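Local coordinates for protein BSU-2delta mutant (Bacillus subtilis, PDB 6W5F) that probably hydrolyses beta-lactam antibiotics as a class D-type beta-lactamase, a serine enzyme built on the penicillin-binding transpeptidase fold, at residues 76-81 and 148-153; 108-113 and 121-126. All coordinates share one frame; numbering follows the deposited sequence.

Contact 1: 76-81 and 148-153; sequences STFKVV and LSYGNE
Phe78 turns the CD1 edge of its ring onto the face of Tyr150 in an offset edge-to-face pair, the planes inclined at 73° and the centroids 5.5 Å apart. The closest atoms of the two rings are Phe78 CD1 and Tyr150 CE2, at 3.7 Å. Val81 CG2 approaches the Tyr150 ring obliquely, 3.4 Å from Tyr150 CE1, so the tyrosine is touched at both of its CE carbons. The second methyl of the valine takes a different partner: Val81 CG1 and Leu148 CD1 meet tip to tip at 3.8 Å. Val81 CB also lies over one face of the Phe78 ring, toward its rim.

With CG anti to the backbone N (chi1 -166°), Tyr150 sends its hydroxyl back to the start of the 76-81 segment. There it donates to water 1, which lies in the ring plane, 2.6 Å from Tyr150 OH, and the water in turn donates to Thr77 O, 2.9 Å away. The Thr77 hydroxyl is held by Pro74 O and Gln175 NE2 instead.

Behind the tyrosine, a Schellman motif at Ser149 ends helix 138-147 and a type II' turn runs from Tyr150 to Glu153, with Gly151 in its second position. Phe162, Trp163 and Leu145 add to the packing round Phe78.

The two segments carry the S-x-x-K and Y-G-N motifs of class D enzymes. Ser76 and, in the conformer given, Lys79 hydrogen-bond a malonate ion that probably comes from the crystallisation liquor. The contact is thus an apolar backing to the active-site motif, in which one water satisfies the tyrosine hydroxyl and bridges it to the main chain.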
loop_
_atom_site.group_PDB
_atom_site.type_symbol
_atom_site.label_atom_id
_atom_site.label_comp_id
_atom_site.label_asym_id
_atom_site.label_seq_id
_atom_site.Cartn_x
_atom_site.Cartn_y
_atom_site.Cartn_z
ATOM N N SER B 76 1.194 7.127 3.321
ATOM C CA SER B 76 1.275 6.999 1.870
ATOM C C SER B 76 0.808 5.651 1.340
ATOM O O SER B 76 0.766 5.499 0.111
ATOM C CB SER B 76 2.695 7.272 1.385
ATOM O OG SER B 76 3.009 8.656 1.505
ATOM N N THR B 77 0.423 4.680 2.175
ATOM C CA THR B 77 -0.241 3.520 1.570
ATOM C C THR B 77 -1.554 3.915 0.907
ATOM O O THR B 77 -2.063 3.165 0.063
ATOM C CB THR B 77 -0.512 2.389 2.581
ATOM O OG1 THR B 77 -1.530 2.784 3.515
ATOM C CG2 THR B 77 0.770 1.943 3.286
ATOM N N PHE B 78 -2.092 5.094 1.231
ATOM C CA PHE B 78 -3.298 5.554 0.557
ATOM C C PHE B 78 -3.036 5.927 -0.902
ATOM O O PHE B 78 -3.994 6.005 -1.674
ATOM C CB PHE B 78 -3.912 6.754 1.294
ATOM C CG PHE B 78 -5.250 7.147 0.741
ATOM C CD1 PHE B 78 -6.373 6.373 1.009
ATOM C CD2 PHE B 78 -5.381 8.255 -0.087
ATOM C CE1 PHE B 78 -7.603 6.700 0.473
ATOM C CE2 PHE B 78 -6.622 8.583 -0.640
ATOM C CZ PHE B 78 -7.733 7.809 -0.346
ATOM N N LYS B 79 -1.781 6.129 -1.208
ATOM C CA LYS B 79 -1.471 6.396 -2.604
ATOM C C LYS B 79 -2.040 5.314 -3.668
ATOM O O LYS B 79 -2.359 5.515 -4.863
ATOM C CB LYS B 79 0.013 6.617 -2.880
ATOM C CG LYS B 79 0.549 7.940 -2.392
ATOM C CD LYS B 79 2.026 8.092 -2.709
ATOM C CE LYS B 79 2.606 9.377 -2.151
ATOM N NZ LYS B 79 4.101 9.370 -2.242
ATOM N N VAL B 80 -2.078 4.073 -3.148
ATOM C CA VAL B 80 -2.633 2.999 -3.968
ATOM C C VAL B 80 -4.074 3.317 -4.340
ATOM O O VAL B 80 -4.468 3.192 -5.506
ATOM C CB VAL B 80 -2.525 1.652 -3.228
ATOM C CG1 VAL B 80 -3.236 0.555 -4.036
ATOM C CG2 VAL B 80 -1.068 1.299 -2.985
ATOM N N VAL B 81 -4.870 3.770 -3.360
ATOM C CA VAL B 81 -6.285 4.063 -3.591
ATOM C C VAL B 81 -6.437 5.321 -4.433
ATOM O O VAL B 81 -7.240 5.373 -5.370
ATOM C CB VAL B 81 -7.015 4.210 -2.245
ATOM C CG1 VAL B 81 -8.470 4.652 -2.432
ATOM C CG2 VAL B 81 -6.922 2.907 -1.454
ATOM N N LEU B 148 -15.259 1.161 -1.860
ATOM C CA LEU B 148 -14.122 0.342 -1.464
ATOM C C LEU B 148 -14.169 -0.092 -0.002
ATOM O O LEU B 148 -13.303 -0.869 0.413
ATOM C CB LEU B 148 -12.819 1.093 -1.733
ATOM C CG LEU B 148 -12.616 1.549 -3.184
ATOM C CD1 LEU B 148 -11.366 2.396 -3.331
ATOM C CD2 LEU B 148 -12.559 0.330 -4.105
ATOM N N SER B 149 -15.138 0.388 0.779
ATOM C CA SER B 149 -15.198 0.117 2.220
ATOM C C SER B 149 -13.830 0.326 2.863
ATOM O O SER B 149 -13.283 -0.561 3.520
ATOM C CB SER B 149 -15.716 -1.297 2.499
ATOM O OG SER B 149 -17.040 -1.453 2.034
ATOM N N TYR B 150 -13.260 1.513 2.650
ATOM C CA TYR B 150 -11.877 1.779 3.054
ATOM C C TYR B 150 -11.856 2.398 4.445
ATOM O O TYR B 150 -11.986 3.616 4.598
ATOM C CB TYR B 150 -11.177 2.679 2.044
ATOM C CG TYR B 150 -9.673 2.720 2.215
ATOM C CD1 TYR B 150 -8.850 1.800 1.572
ATOM C CD2 TYR B 150 -9.079 3.679 3.024
ATOM C CE1 TYR B 150 -7.479 1.838 1.733
ATOM C CE2 TYR B 150 -7.722 3.719 3.191
ATOM C CZ TYR B 150 -6.925 2.806 2.546
ATOM O OH TYR B 150 -5.566 2.883 2.726
ATOM N N GLY B 151 -11.671 1.553 5.462
ATOM C CA GLY B 151 -11.529 2.032 6.830
ATOM C C GLY B 151 -12.747 2.803 7.309
ATOM O O GLY B 151 -13.898 2.473 6.987
ATOM N N ASN B 152 -12.500 3.860 8.081
ATOM C CA ASN B 152 -13.601 4.692 8.555
ATOM C C ASN B 152 -14.106 5.679 7.503
ATOM O O ASN B 152 -15.077 6.396 7.771
ATOM C CB ASN B 152 -13.208 5.433 9.841
ATOM C CG ASN B 152 -12.194 6.546 9.612
ATOM O OD1 ASN B 152 -11.651 6.709 8.521
ATOM N ND2 ASN B 152 -11.928 7.318 10.668
ATOM N N GLU B 153 -13.483 5.717 6.319
ATOM C CA GLU B 153 -13.920 6.527 5.180
ATOM C C GLU B 153 -13.974 8.022 5.497
ATOM O O GLU B 153 -14.673 8.777 4.822
ATOM C CB GLU B 153 -15.284 6.053 4.652
ATOM C CG GLU B 153 -15.365 4.552 4.395
ATOM C CD GLU B 153 -16.728 4.092 3.901
ATOM O OE1 GLU B 153 -17.518 4.935 3.415
ATOM O OE2 GLU B 153 -17.014 2.879 3.992
HETATM O O HOH W 1 -4.135 1.352 1.119
#

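Contact 2: 108-113 and 121-126; sequences FESWNR and MRESAI
Ser110 and Glu123 meet through a hydroxyl-carboxylate bond: Ser110 OG donates to the anti lone pair of Glu123 OE2 over 2.8 Å. The same hydroxyl accepts the backbone N-H of Ala125, with Ala125 N 2.9 Å from Ser110 OG, so one oxygen ties a side chain and a peptide group of the other segment together. Its first torsion, with OG anti to the backbone N (chi1 159°), turns the hydroxyl into this position.

Next to it the indole of Trp111 makes the close packing. Its N-H points nearly straight at the Ser124 hydroxyl, Trp111 NE1 to Ser124 OG being 2.8 Å at an angle of 168°, and the oxygen stays close to the ring plane. That bond fixes the rotation of the indole while Ile126 covers a face: CG2 sits 3.6 Å from the centroid of the six-membered ring of Trp111 in a CH-pi contact, and 3.4 Å from Trp111 CE2. Phe108 CD2 lies over the opposite face near the rim, leaving the indole sandwiched.

Arg113 belongs to the looser, solvent side. Its NH1 is 3.9 Å from Glu123 OE1, a long salt bridge with the carboxylate oxygen well out of the guanidinium plane, and the planes of the two groups are 73° apart. Water 2, in the plane of the guanidinium, accepts from Arg113 NH1 and donates to Glu123 OE1, so the hydrogen bonding between the charges passes through solvent.

Ser124, Ala125 and Ile126 occupy the place of the S-x-V motif of class D enzymes, and the Ser124 side chain lies near a malonate ion, probably from the crystallisation liquor. His115, from the short strand 115-116, packs on Glu123 and Ala125 and bonds to Ser110 O, while Trp127 of helix 126-136 bonds through NE1 to Trp111 O.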
loop_
_atom_site.group_PDB
_atom_site.type_symbol
_atom_site.label_atom_id
_atom_site.label_comp_id
_atom_site.label_asym_id
_atom_site.label_seq_id
_atom_site.Cartn_x
_atom_site.Cartn_y
_atom_site.Cartn_z
ATOM N N PHE B 108 12.685 18.628 1.352
ATOM C CA PHE B 108 13.103 17.288 0.953
ATOM C C PHE B 108 13.398 17.248 -0.541
ATOM O O PHE B 108 12.606 17.753 -1.347
ATOM C CB PHE B 108 12.030 16.262 1.317
ATOM C CG PHE B 108 11.710 16.227 2.791
ATOM C CD1 PHE B 108 12.414 15.391 3.644
ATOM C CD2 PHE B 108 10.713 17.030 3.320
ATOM C CE1 PHE B 108 12.127 15.358 5.003
ATOM C CE2 PHE B 108 10.422 17.002 4.676
ATOM C CZ PHE B 108 11.128 16.164 5.518
ATOM N N GLU B 109 14.536 16.642 -0.908
ATOM C CA GLU B 109 14.957 16.627 -2.307
ATOM C C GLU B 109 14.023 15.814 -3.192
ATOM O O GLU B 109 13.975 16.060 -4.405
ATOM C CB GLU B 109 16.383 16.095 -2.437
ATOM C CG GLU B 109 17.426 17.204 -2.623
ATOM C CD GLU B 109 17.203 18.021 -3.889
ATOM O OE1 GLU B 109 17.329 17.454 -4.998
ATOM O OE2 GLU B 109 16.892 19.229 -3.777
ATOM N N SER B 110 13.283 14.856 -2.625
ATOM C CA SER B 110 12.250 14.179 -3.402
ATOM C C SER B 110 11.217 15.172 -3.911
ATOM O O SER B 110 10.643 14.982 -4.985
ATOM C CB SER B 110 11.574 13.094 -2.555
ATOM O OG SER B 110 10.297 12.734 -3.063
ATOM N N TRP B 111 10.989 16.253 -3.169
ATOM C CA TRP B 111 9.957 17.212 -3.536
ATOM C C TRP B 111 10.395 18.189 -4.618
ATOM O O TRP B 111 9.544 18.922 -5.132
ATOM C CB TRP B 111 9.516 18.009 -2.308
ATOM C CG TRP B 111 8.949 17.185 -1.179
ATOM C CD1 TRP B 111 8.799 15.813 -1.123
ATOM C CD2 TRP B 111 8.452 17.691 0.063
ATOM N NE1 TRP B 111 8.236 15.455 0.077
ATOM C CE2 TRP B 111 8.016 16.586 0.823
ATOM C CE3 TRP B 111 8.333 18.978 0.607
ATOM C CZ2 TRP B 111 7.471 16.730 2.097
ATOM C CZ3 TRP B 111 7.793 19.117 1.877
ATOM C CH2 TRP B 111 7.367 18.001 2.604
ATOM N N ASN B 112 11.680 18.205 -4.978
ATOM C CA ASN B 112 12.217 19.256 -5.835
ATOM C C ASN B 112 12.569 18.755 -7.235
ATOM O O ASN B 112 13.683 18.993 -7.725
ATOM C CB ASN B 112 13.452 19.891 -5.185
ATOM C CG ASN B 112 13.162 20.490 -3.814
ATOM O OD1 ASN B 112 12.079 21.014 -3.557
ATOM N ND2 ASN B 112 14.149 20.421 -2.926
ATOM N N ARG B 113 11.619 18.083 -7.890
ATOM C CA ARG B 113 11.795 17.633 -9.267
ATOM C C ARG B 113 10.428 17.342 -9.862
ATOM O O ARG B 113 9.446 17.154 -9.136
ATOM C CB ARG B 113 12.685 16.393 -9.360
ATOM C CG ARG B 113 12.090 15.163 -8.696
ATOM C CD ARG B 113 12.815 13.890 -9.131
ATOM N NE ARG B 113 14.131 13.787 -8.515
ATOM C CZ ARG B 113 14.763 12.638 -8.290
ATOM N NH1 ARG B 113 14.201 11.485 -8.634
ATOM N NH2 ARG B 113 15.960 12.644 -7.721
ATOM N N MET B 121 4.640 7.253 -6.704
ATOM C CA MET B 121 4.275 6.063 -5.939
ATOM C C MET B 121 5.475 5.447 -5.228
ATOM O O MET B 121 5.296 4.659 -4.291
ATOM C CB MET B 121 3.631 5.022 -6.866
ATOM C CG MET B 121 3.100 3.743 -6.190
ATOM S SD MET B 121 1.544 3.916 -5.314
ATOM C CE MET B 121 0.400 4.078 -6.668
ATOM N N ARG B 122 6.684 5.767 -5.658
ATOM C CA ARG B 122 7.881 5.142 -5.112
ATOM C C ARG B 122 8.649 6.022 -4.141
ATOM O O ARG B 122 9.680 5.583 -3.626
ATOM C CB ARG B 122 8.822 4.741 -6.233
ATOM C CG ARG B 122 8.313 3.650 -7.107
ATOM C CD ARG B 122 9.486 3.099 -7.847
ATOM N NE ARG B 122 9.093 2.400 -9.052
ATOM C CZ ARG B 122 9.806 2.412 -10.169
ATOM N NH1 ARG B 122 10.948 3.089 -10.223
ATOM N NH2 ARG B 122 9.378 1.737 -11.221
ATOM N N GLU B 123 8.206 7.253 -3.911
ATOM C CA GLU B 123 8.913 8.171 -3.027
ATOM C C GLU B 123 7.918 9.201 -2.524
ATOM O O GLU B 123 6.745 9.185 -2.896
ATOM C CB GLU B 123 10.094 8.835 -3.735
ATOM C CG GLU B 123 9.707 9.582 -4.981
ATOM C CD GLU B 123 10.902 10.198 -5.659
ATOM O OE1 GLU B 123 11.370 9.626 -6.663
ATOM O OE2 GLU B 123 11.379 11.252 -5.176
ATOM N N SER B 124 8.392 10.105 -1.673
ATOM C CA SER B 124 7.485 11.005 -0.964
ATOM C C SER B 124 6.709 11.899 -1.926
ATOM O O SER B 124 5.478 11.813 -1.984
ATOM C CB SER B 124 8.251 11.856 0.051
ATOM O OG SER B 124 7.416 12.866 0.587
ATOM N N ALA B 125 7.416 12.739 -2.688
ATOM C CA ALA B 125 6.828 13.559 -3.766
ATOM C C ALA B 125 5.444 14.096 -3.383
ATOM O O ALA B 125 4.475 14.012 -4.146
ATOM C CB ALA B 125 6.763 12.763 -5.065
ATOM N N ILE B 126 5.375 14.680 -2.180
ATOM C CA ILE B 126 4.110 14.793 -1.452
ATOM C C ILE B 126 3.069 15.551 -2.266
ATOM O O ILE B 126 1.867 15.244 -2.214
ATOM C CB ILE B 126 4.352 15.455 -0.080
ATOM C CG1 ILE B 126 3.125 15.316 0.819
ATOM C CG2 ILE B 126 4.757 16.924 -0.233
ATOM C CD1 ILE B 126 3.386 15.779 2.242
HETATM O O HOH W 2 11.897 10.420 -9.349
#

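In the fold
From the N terminus the chain passes through strands 48-54 and 59-63 of the main sheet before reaching 76-81, at the start of helix 79-88. The excursion that follows holds both segments of contact 2, 108-113 and 121-126, which close a short loop round strand 115-116. After helices 126-136 and 138-147 the chain returns at 148-153, and contact 1 closes the larger loop, so along the chain the smaller loop falls within the larger. Their centres are 20 Å apart, yet Lys79 NZ lies 2.8 Å from Ser124 O, a probable hydrogen bond. Contact 1 joins the start of helix 79-88 to the loop after helix 138-147 in the buried interior; contact 2 joins the loops flanking strand 115-116 near the surface.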